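Local structure of probable DNA endonuclease SmrA (Escherichia coli, 3QD7) at residues 3-8 and 60-65; 8-13 and 101-106; 15-20 and 93-98. The protein binds DNA and has DNA endonuclease activity, acting as a small stand-alone MutS-related (Smr) protein. All coordinates share one frame; numbering follows the deposited sequence.

This chain is a fragment of a longer protein and carries its Smr domain. All three contacts tie the long N-terminal loop that precedes strand 25-27 to helices of that domain. Going down the loop, contact 1 lays residues 3-8 on helix 57-73, contact 2 carries residues 8-13 over the C-terminal part of helix 92-105, and contact 3 sets residues 15-20 against an earlier part of that same helix. Centres lie about 10 Å (1 and 2), about 13 Å (2 and 3) and about 19 Å (1 and 3) apart. Asn-8 belongs to contacts 1 and 2, and a salt bridge from Arg-102 to Asp-16 joins 2 and 3. One continuous N-terminal segment therefore touches both helices in turn.

Contact 1. Residues 3-8 and 60-65; sequences TLQLDN and CRKMVF
Asn-8 lies flat over the ring of Phe-65, and the two side chains run past each other in opposite directions. The amide and ring planes are only 20° apart. Asn-8 CA sits over the middle of the same ring face, a CH-pi contact with the centroid 3.6 Å away. CG of Asn-8 is anti to the backbone N (chi1 -164°), which places it over the Phe-65 ring near its CG; the amide then reaches on toward Phe-65 CB and the helix backbone. There ND2 spends its two hydrogens in its own plane: one on Gln-5 OE1 at 2.7 Å, almost straight, the other on Arg-61 O at 3.1 Å, which it meets from above the carbonyl plane. These bonds hold the amide flat and fix its rotation. Its other side faces the Arg-61 guanidinium, stacked with the planes 29° apart. Arg-61 NH1 gives a weak bond to Asn-8 O at 3.3 Å; its stronger partner is Leu-10 O, while NE pairs with Glu-58. Gln-5 folds at chi2 and crosses Lys-62 at about a right angle, OE1 lying 3.7 Å from Lys-62 CG. Around the ring of Phe-65, Asp-7 O comes to 3.4 Å from CZ. Thr-3 is poorly ordered, and its hydroxyl pairs with Ser-66. This is a surface contact between a short 3-10 turn and helix 57-73. Phe-65 also meets the ring of Phe-9 edge-to-face, and on helix 92-105 Trp-103 packs against Cys-60, Arg-61 and Val-64.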
# COMPACT_ATOMS: atom_id res chain seq x y z
N THR A 3 12.27 13.04 2.97
CA THR A 3 10.91 13.02 2.47
C THR A 3 10.66 14.36 1.74
O THR A 3 9.56 14.93 1.79
CB THR A 3 9.85 12.71 3.56
OG1 THR A 3 8.54 12.95 3.03
CG2 THR A 3 10.05 13.55 4.83
N LEU A 4 11.72 14.85 1.09
CA LEU A 4 11.58 15.87 0.07
C LEU A 4 10.97 15.23 -1.16
O LEU A 4 11.35 14.14 -1.57
CB LEU A 4 12.92 16.52 -0.28
CG LEU A 4 13.50 17.54 0.72
CD1 LEU A 4 14.52 18.41 0.00
CD2 LEU A 4 12.43 18.41 1.41
N GLN A 5 10.01 15.94 -1.73
CA GLN A 5 9.29 15.44 -2.87
C GLN A 5 10.11 15.41 -4.15
O GLN A 5 9.76 14.69 -5.08
CB GLN A 5 7.96 16.20 -3.01
CG GLN A 5 7.03 15.95 -1.78
CD GLN A 5 6.57 14.49 -1.65
OE1 GLN A 5 6.46 13.77 -2.66
NE2 GLN A 5 6.28 14.05 -0.42
N LEU A 6 11.23 16.12 -4.19
CA LEU A 6 12.14 15.93 -5.33
C LEU A 6 12.74 14.52 -5.39
O LEU A 6 13.17 14.08 -6.46
CB LEU A 6 13.19 17.03 -5.47
CG LEU A 6 14.03 17.56 -4.32
CD1 LEU A 6 15.25 16.71 -4.07
CD2 LEU A 6 14.45 18.97 -4.68
N ASP A 7 12.71 13.80 -4.26
CA ASP A 7 13.16 12.38 -4.17
C ASP A 7 12.06 11.33 -4.42
O ASP A 7 12.35 10.13 -4.43
CB ASP A 7 13.76 12.11 -2.79
CG ASP A 7 14.98 12.95 -2.51
OD1 ASP A 7 15.88 13.03 -3.39
OD2 ASP A 7 15.05 13.52 -1.42
N ASN A 8 10.83 11.79 -4.62
CA ASN A 8 9.67 10.93 -4.82
C ASN A 8 9.72 10.22 -6.15
O ASN A 8 9.32 10.75 -7.18
CB ASN A 8 8.35 11.73 -4.68
CG ASN A 8 7.13 10.81 -4.49
OD1 ASN A 8 7.10 9.70 -5.02
ND2 ASN A 8 6.13 11.28 -3.74
N CYS A 60 -2.17 11.51 -2.92
CA CYS A 60 -1.92 10.11 -2.54
C CYS A 60 -0.47 9.74 -2.78
O CYS A 60 0.13 9.09 -1.94
CB CYS A 60 -2.80 9.14 -3.35
SG CYS A 60 -4.53 9.15 -2.87
N ARG A 61 0.07 10.15 -3.92
CA ARG A 61 1.47 9.84 -4.26
C ARG A 61 2.49 10.46 -3.28
O ARG A 61 3.51 9.83 -2.94
CB ARG A 61 1.78 10.26 -5.69
CG ARG A 61 3.09 9.68 -6.23
CD ARG A 61 3.39 10.17 -7.65
NE ARG A 61 3.83 11.55 -7.57
CZ ARG A 61 5.10 11.93 -7.59
NH1 ARG A 61 6.06 11.03 -7.76
NH2 ARG A 61 5.40 13.21 -7.46
N LYS A 62 2.21 11.68 -2.83
CA LYS A 62 3.04 12.35 -1.83
C LYS A 62 2.90 11.71 -0.43
O LYS A 62 3.89 11.52 0.26
CB LYS A 62 2.72 13.86 -1.78
CG LYS A 62 2.91 14.58 -3.13
CD LYS A 62 2.99 16.13 -3.00
CE LYS A 62 1.67 16.74 -2.58
NZ LYS A 62 1.53 18.14 -3.06
N MET A 63 1.68 11.36 -0.04
CA MET A 63 1.41 10.73 1.26
C MET A 63 2.01 9.32 1.38
O MET A 63 2.62 8.97 2.38
CB MET A 63 -0.10 10.68 1.52
CG MET A 63 -0.75 12.06 1.68
SD MET A 63 -2.55 11.99 1.57
CE MET A 63 -2.96 11.48 3.24
N VAL A 64 1.84 8.51 0.35
CA VAL A 64 2.36 7.13 0.38
C VAL A 64 3.89 7.16 0.49
O VAL A 64 4.49 6.44 1.30
CB VAL A 64 1.87 6.34 -0.90
CG1 VAL A 64 2.61 5.01 -1.09
CG2 VAL A 64 0.33 6.14 -0.85
N PHE A 65 4.52 8.00 -0.32
CA PHE A 65 5.96 8.13 -0.30
C PHE A 65 6.43 8.56 1.07
O PHE A 65 7.28 7.91 1.68
CB PHE A 65 6.40 9.12 -1.37
CG PHE A 65 7.87 9.34 -1.41
CD1 PHE A 65 8.42 10.55 -0.98
CD2 PHE A 65 8.71 8.35 -1.90
CE1 PHE A 65 9.80 10.77 -1.05
CE2 PHE A 65 10.10 8.56 -1.97
CZ PHE A 65 10.63 9.77 -1.53

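Contact 2. Residues 8-13 and 101-106; sequences NFLTTG and ARWLTE
An irregular strap, residues 8-13, crosses the C-terminal part of helix 92-105 in the Smr domain, and Thr-11 meets the side chains of Arg-102, Trp-103 and Glu-106. An Asx turn, Asn-8 OD1 accepting from Leu-10 N, leads into it. Thr-11 O takes Trp-103 NE1 at 2.9 Å; the oxygen lies in the indole plane, while the N-H comes from above the carbonyl plane. The same oxygen takes a weak bond from Arg-102 NH1. Glu-106 grips Thr-11 twice: OE2 accepts from OG1 at 2.8 Å through its syn lone pair, and OE1 accepts from the backbone N at 3.3 Å. Leu-10 crosses Trp-103 at about a right angle, CD1 over one indole face, offset toward the rim, and CB 3.9 Å from the centroid of the five-membered ring. Arg-102 holds Gly-13 O end-on with NH1 at 3.1 Å and NH2 at 3.0 Å, both from the same face of the carbonyl; NH2 also bridges to Asp-16. Backbone angles at Gly-13 would jam a CB against the preceding carbonyl oxygen. The result is an extended loop pinned mostly through its backbone by side chains of residues 102-106, on the outer layer of an alpha/beta/alpha fold.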
# COMPACT_ATOMS: atom_id res chain seq x y z
N ASN A 8 10.83 11.79 -4.62
CA ASN A 8 9.67 10.93 -4.82
C ASN A 8 9.72 10.22 -6.15
O ASN A 8 9.32 10.75 -7.18
CB ASN A 8 8.35 11.73 -4.68
CG ASN A 8 7.13 10.81 -4.49
OD1 ASN A 8 7.10 9.70 -5.02
ND2 ASN A 8 6.13 11.28 -3.74
N PHE A 9 10.20 8.98 -6.11
CA PHE A 9 10.38 8.15 -7.30
C PHE A 9 9.13 7.41 -7.76
O PHE A 9 9.16 6.72 -8.78
CB PHE A 9 11.54 7.15 -7.09
CG PHE A 9 11.45 6.38 -5.80
CD1 PHE A 9 12.37 6.64 -4.78
CD2 PHE A 9 10.47 5.38 -5.60
CE1 PHE A 9 12.31 5.93 -3.57
CE2 PHE A 9 10.40 4.65 -4.40
CZ PHE A 9 11.33 4.94 -3.37
N LEU A 10 8.03 7.54 -7.03
CA LEU A 10 6.77 6.90 -7.43
C LEU A 10 6.29 7.41 -8.80
O LEU A 10 6.27 8.62 -9.06
CB LEU A 10 5.70 7.12 -6.35
CG LEU A 10 6.09 6.63 -4.94
CD1 LEU A 10 4.92 6.63 -4.01
CD2 LEU A 10 6.66 5.21 -4.99
N THR A 11 5.90 6.49 -9.68
CA THR A 11 5.64 6.83 -11.08
C THR A 11 4.15 6.83 -11.37
O THR A 11 3.37 6.12 -10.73
CB THR A 11 6.37 5.87 -12.09
OG1 THR A 11 5.85 4.54 -11.95
CG2 THR A 11 7.91 5.87 -11.90
N THR A 12 3.75 7.65 -12.34
CA THR A 12 2.38 7.66 -12.81
C THR A 12 2.42 7.33 -14.29
O THR A 12 3.50 7.15 -14.86
CB THR A 12 1.71 9.03 -12.60
OG1 THR A 12 2.43 10.03 -13.32
CG2 THR A 12 1.69 9.42 -11.14
N GLY A 13 1.26 7.24 -14.91
CA GLY A 13 1.23 7.14 -16.36
C GLY A 13 1.25 5.69 -16.78
O GLY A 13 1.99 4.88 -16.21
N ALA A 101 -1.01 -0.16 -5.67
CA ALA A 101 -0.44 -1.44 -6.09
C ALA A 101 0.93 -1.30 -6.78
O ALA A 101 1.84 -2.06 -6.51
CB ALA A 101 -1.41 -2.18 -7.00
N ARG A 102 1.05 -0.33 -7.68
CA ARG A 102 2.30 -0.10 -8.37
C ARG A 102 3.33 0.54 -7.44
O ARG A 102 4.47 0.10 -7.40
CB ARG A 102 2.07 0.84 -9.56
CG ARG A 102 3.34 1.45 -10.11
CD ARG A 102 3.03 2.59 -11.01
NE ARG A 102 2.57 2.11 -12.31
CZ ARG A 102 2.48 2.87 -13.39
NH1 ARG A 102 2.82 4.16 -13.33
NH2 ARG A 102 2.07 2.34 -14.53
N TRP A 103 2.93 1.59 -6.73
CA TRP A 103 3.88 2.35 -5.89
C TRP A 103 4.60 1.49 -4.86
O TRP A 103 5.79 1.68 -4.61
CB TRP A 103 3.19 3.52 -5.21
CG TRP A 103 2.65 4.54 -6.17
CD1 TRP A 103 3.06 4.77 -7.45
CD2 TRP A 103 1.61 5.48 -5.90
NE1 TRP A 103 2.33 5.80 -8.01
CE2 TRP A 103 1.43 6.26 -7.07
CE3 TRP A 103 0.83 5.77 -4.79
CZ2 TRP A 103 0.49 7.29 -7.16
CZ3 TRP A 103 -0.10 6.79 -4.87
CH2 TRP A 103 -0.27 7.53 -6.05
N LEU A 104 3.87 0.53 -4.27
CA LEU A 104 4.47 -0.30 -3.24
C LEU A 104 5.56 -1.17 -3.80
O LEU A 104 6.55 -1.40 -3.11
CB LEU A 104 3.43 -1.13 -2.48
CG LEU A 104 2.42 -0.35 -1.65
CD1 LEU A 104 1.31 -1.27 -1.09
CD2 LEU A 104 3.10 0.45 -0.54
N THR A 105 5.41 -1.65 -5.05
CA THR A 105 6.46 -2.49 -5.66
C THR A 105 7.74 -1.69 -5.96
O THR A 105 8.81 -2.27 -6.16
CB THR A 105 6.00 -3.19 -6.95
OG1 THR A 105 5.84 -2.21 -7.98
CG2 THR A 105 4.67 -3.96 -6.75
N GLU A 106 7.63 -0.36 -5.99
CA GLU A 106 8.78 0.52 -6.31
C GLU A 106 9.74 0.80 -5.14
O GLU A 106 10.86 1.31 -5.33
CB GLU A 106 8.27 1.81 -6.94
CG GLU A 106 7.76 1.55 -8.32
CD GLU A 106 7.10 2.75 -8.97
OE1 GLU A 106 6.59 3.62 -8.27
OE2 GLU A 106 7.05 2.79 -10.20

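Contact 3. Residues 15-20 and 93-98; sequences LDIIPL and ANIVRS
Ser-98 and Ile-18 pin the N-terminal loop to helix 92-105, one of the helices of the alpha/beta/alpha Smr fold. Ile-18 N gives its hydrogen to Ser-98 OG at 2.8 Å, nearly straight at 172°. OG lies beside the helix backbone N, anti to the carbonyl carbon (chi1 -67°), where it can also donate to Asn-94 O at 3.0 Å. That oxygen accepts from Ser-98 N as well, the two donors reaching it from opposite faces of its plane, so the hydroxyl links the loop to a helix carbonyl. An alanine at Ser-98 would probably leave Ile-18 N without its acceptor and loosen the loop at its closest approach to the helix. The tight part continues at the buried Arg-97. Ile-18 crosses it at about a right angle, with CG2 3.5 Å from NH2. NH2 of the arginine donates to Pro-19 O at 2.9 Å, from above that carbonyl plane, and more weakly to Ile-18 O. NH1 turns to Gln-22 O, so the guanidinium holds the carbonyls of Pro-19 and Gln-22, and weakly that of Ile-18. The looser side has methyl contacts between partly exposed residues in place of hydrogen bonds: Ile-17 CD1 and Ile-95 CD1 meet at 4.0 Å, Leu-15 CD2 meets Ile-95 CG2 at a similar distance, and Leu-15 CD1 sits 3.8 Å from Ser-98 CB. Leu-20, on the outside, brings CD2 near Asn-94 CB. Asp-16 is exposed, and its CB points away from the helix; its carboxylate pairs with Arg-102. Its backbone still reaches the helix through one water, which donates to both Asp-16 O and Ser-98 O, each 2.7 Å from the water oxygen.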
# COMPACT_ATOMS: atom_id res chain seq x y z
N LEU A 15 -1.03 3.75 -16.16
CA LEU A 15 -1.65 3.05 -15.05
C LEU A 15 -2.26 1.78 -15.59
O LEU A 15 -3.01 1.79 -16.57
CB LEU A 15 -2.72 3.89 -14.34
CG LEU A 15 -3.37 3.20 -13.13
CD1 LEU A 15 -2.31 2.69 -12.15
CD2 LEU A 15 -4.35 4.11 -12.43
N ASP A 16 -1.86 0.68 -14.97
CA ASP A 16 -2.45 -0.62 -15.16
C ASP A 16 -3.60 -0.76 -14.13
O ASP A 16 -3.36 -1.11 -12.97
CB ASP A 16 -1.37 -1.73 -15.01
CG ASP A 16 -0.13 -1.29 -14.18
OD1 ASP A 16 0.25 -0.08 -14.18
OD2 ASP A 16 0.51 -2.17 -13.54
N ILE A 17 -4.82 -0.47 -14.58
CA ILE A 17 -6.00 -0.46 -13.71
C ILE A 17 -6.33 -1.88 -13.29
O ILE A 17 -6.41 -2.77 -14.14
CB ILE A 17 -7.20 0.23 -14.38
CG1 ILE A 17 -6.88 1.71 -14.57
CG2 ILE A 17 -8.47 0.09 -13.52
CD1 ILE A 17 -7.78 2.43 -15.57
N ILE A 18 -6.51 -2.08 -11.99
CA ILE A 18 -6.83 -3.40 -11.47
C ILE A 18 -8.35 -3.60 -11.38
O ILE A 18 -9.07 -2.80 -10.75
CB ILE A 18 -6.13 -3.71 -10.12
CG1 ILE A 18 -4.62 -3.50 -10.25
CG2 ILE A 18 -6.42 -5.17 -9.65
CD1 ILE A 18 -3.98 -3.30 -8.94
N PRO A 19 -8.86 -4.66 -12.05
CA PRO A 19 -10.30 -4.94 -12.01
C PRO A 19 -10.76 -5.15 -10.58
O PRO A 19 -9.98 -5.61 -9.75
CB PRO A 19 -10.42 -6.23 -12.81
CG PRO A 19 -9.29 -6.12 -13.81
CD PRO A 19 -8.16 -5.48 -13.05
N LEU A 20 -12.01 -4.80 -10.28
CA LEU A 20 -12.54 -4.93 -8.92
C LEU A 20 -12.56 -6.39 -8.47
O LEU A 20 -12.49 -6.69 -7.27
CB LEU A 20 -13.96 -4.34 -8.82
CG LEU A 20 -14.20 -2.85 -9.08
CD1 LEU A 20 -15.70 -2.56 -8.89
CD2 LEU A 20 -13.34 -1.94 -8.18
N ALA A 93 -11.57 5.42 -6.01
CA ALA A 93 -11.03 4.44 -5.06
C ALA A 93 -10.22 3.34 -5.75
O ALA A 93 -9.14 2.96 -5.28
CB ALA A 93 -12.16 3.83 -4.23
N ASN A 94 -10.75 2.81 -6.86
CA ASN A 94 -10.01 1.80 -7.62
C ASN A 94 -8.78 2.35 -8.37
O ASN A 94 -7.79 1.64 -8.55
CB ASN A 94 -10.92 1.06 -8.62
CG ASN A 94 -10.28 -0.23 -9.10
OD1 ASN A 94 -10.03 -0.43 -10.31
ND2 ASN A 94 -9.97 -1.09 -8.16
N ILE A 95 -8.87 3.60 -8.82
CA ILE A 95 -7.71 4.27 -9.43
C ILE A 95 -6.61 4.44 -8.37
O ILE A 95 -5.44 4.11 -8.61
CB ILE A 95 -8.08 5.64 -10.05
CG1 ILE A 95 -9.06 5.49 -11.23
CG2 ILE A 95 -6.83 6.36 -10.51
CD1 ILE A 95 -8.67 4.45 -12.27
N VAL A 96 -6.99 4.97 -7.21
CA VAL A 96 -6.10 5.05 -6.07
C VAL A 96 -5.50 3.67 -5.70
O VAL A 96 -4.29 3.57 -5.53
CB VAL A 96 -6.76 5.70 -4.83
CG1 VAL A 96 -5.81 5.66 -3.59
CG2 VAL A 96 -7.13 7.15 -5.13
N ARG A 97 -6.36 2.66 -5.58
CA ARG A 97 -5.95 1.30 -5.28
C ARG A 97 -4.92 0.81 -6.30
O ARG A 97 -3.92 0.17 -5.95
CB ARG A 97 -7.18 0.36 -5.28
CG ARG A 97 -6.88 -1.05 -4.71
CD ARG A 97 -8.11 -1.95 -4.69
NE ARG A 97 -8.53 -2.33 -6.03
CZ ARG A 97 -8.61 -3.57 -6.49
NH1 ARG A 97 -8.30 -4.62 -5.72
NH2 ARG A 97 -9.00 -3.76 -7.75
N SER A 98 -5.16 1.12 -7.58
CA SER A 98 -4.27 0.66 -8.67
C SER A 98 -2.90 1.33 -8.62
O SER A 98 -1.88 0.67 -8.83
CB SER A 98 -4.90 0.82 -10.05
OG SER A 98 -6.00 -0.04 -10.19
O HOH W 1 -1.40 -0.73 -11.09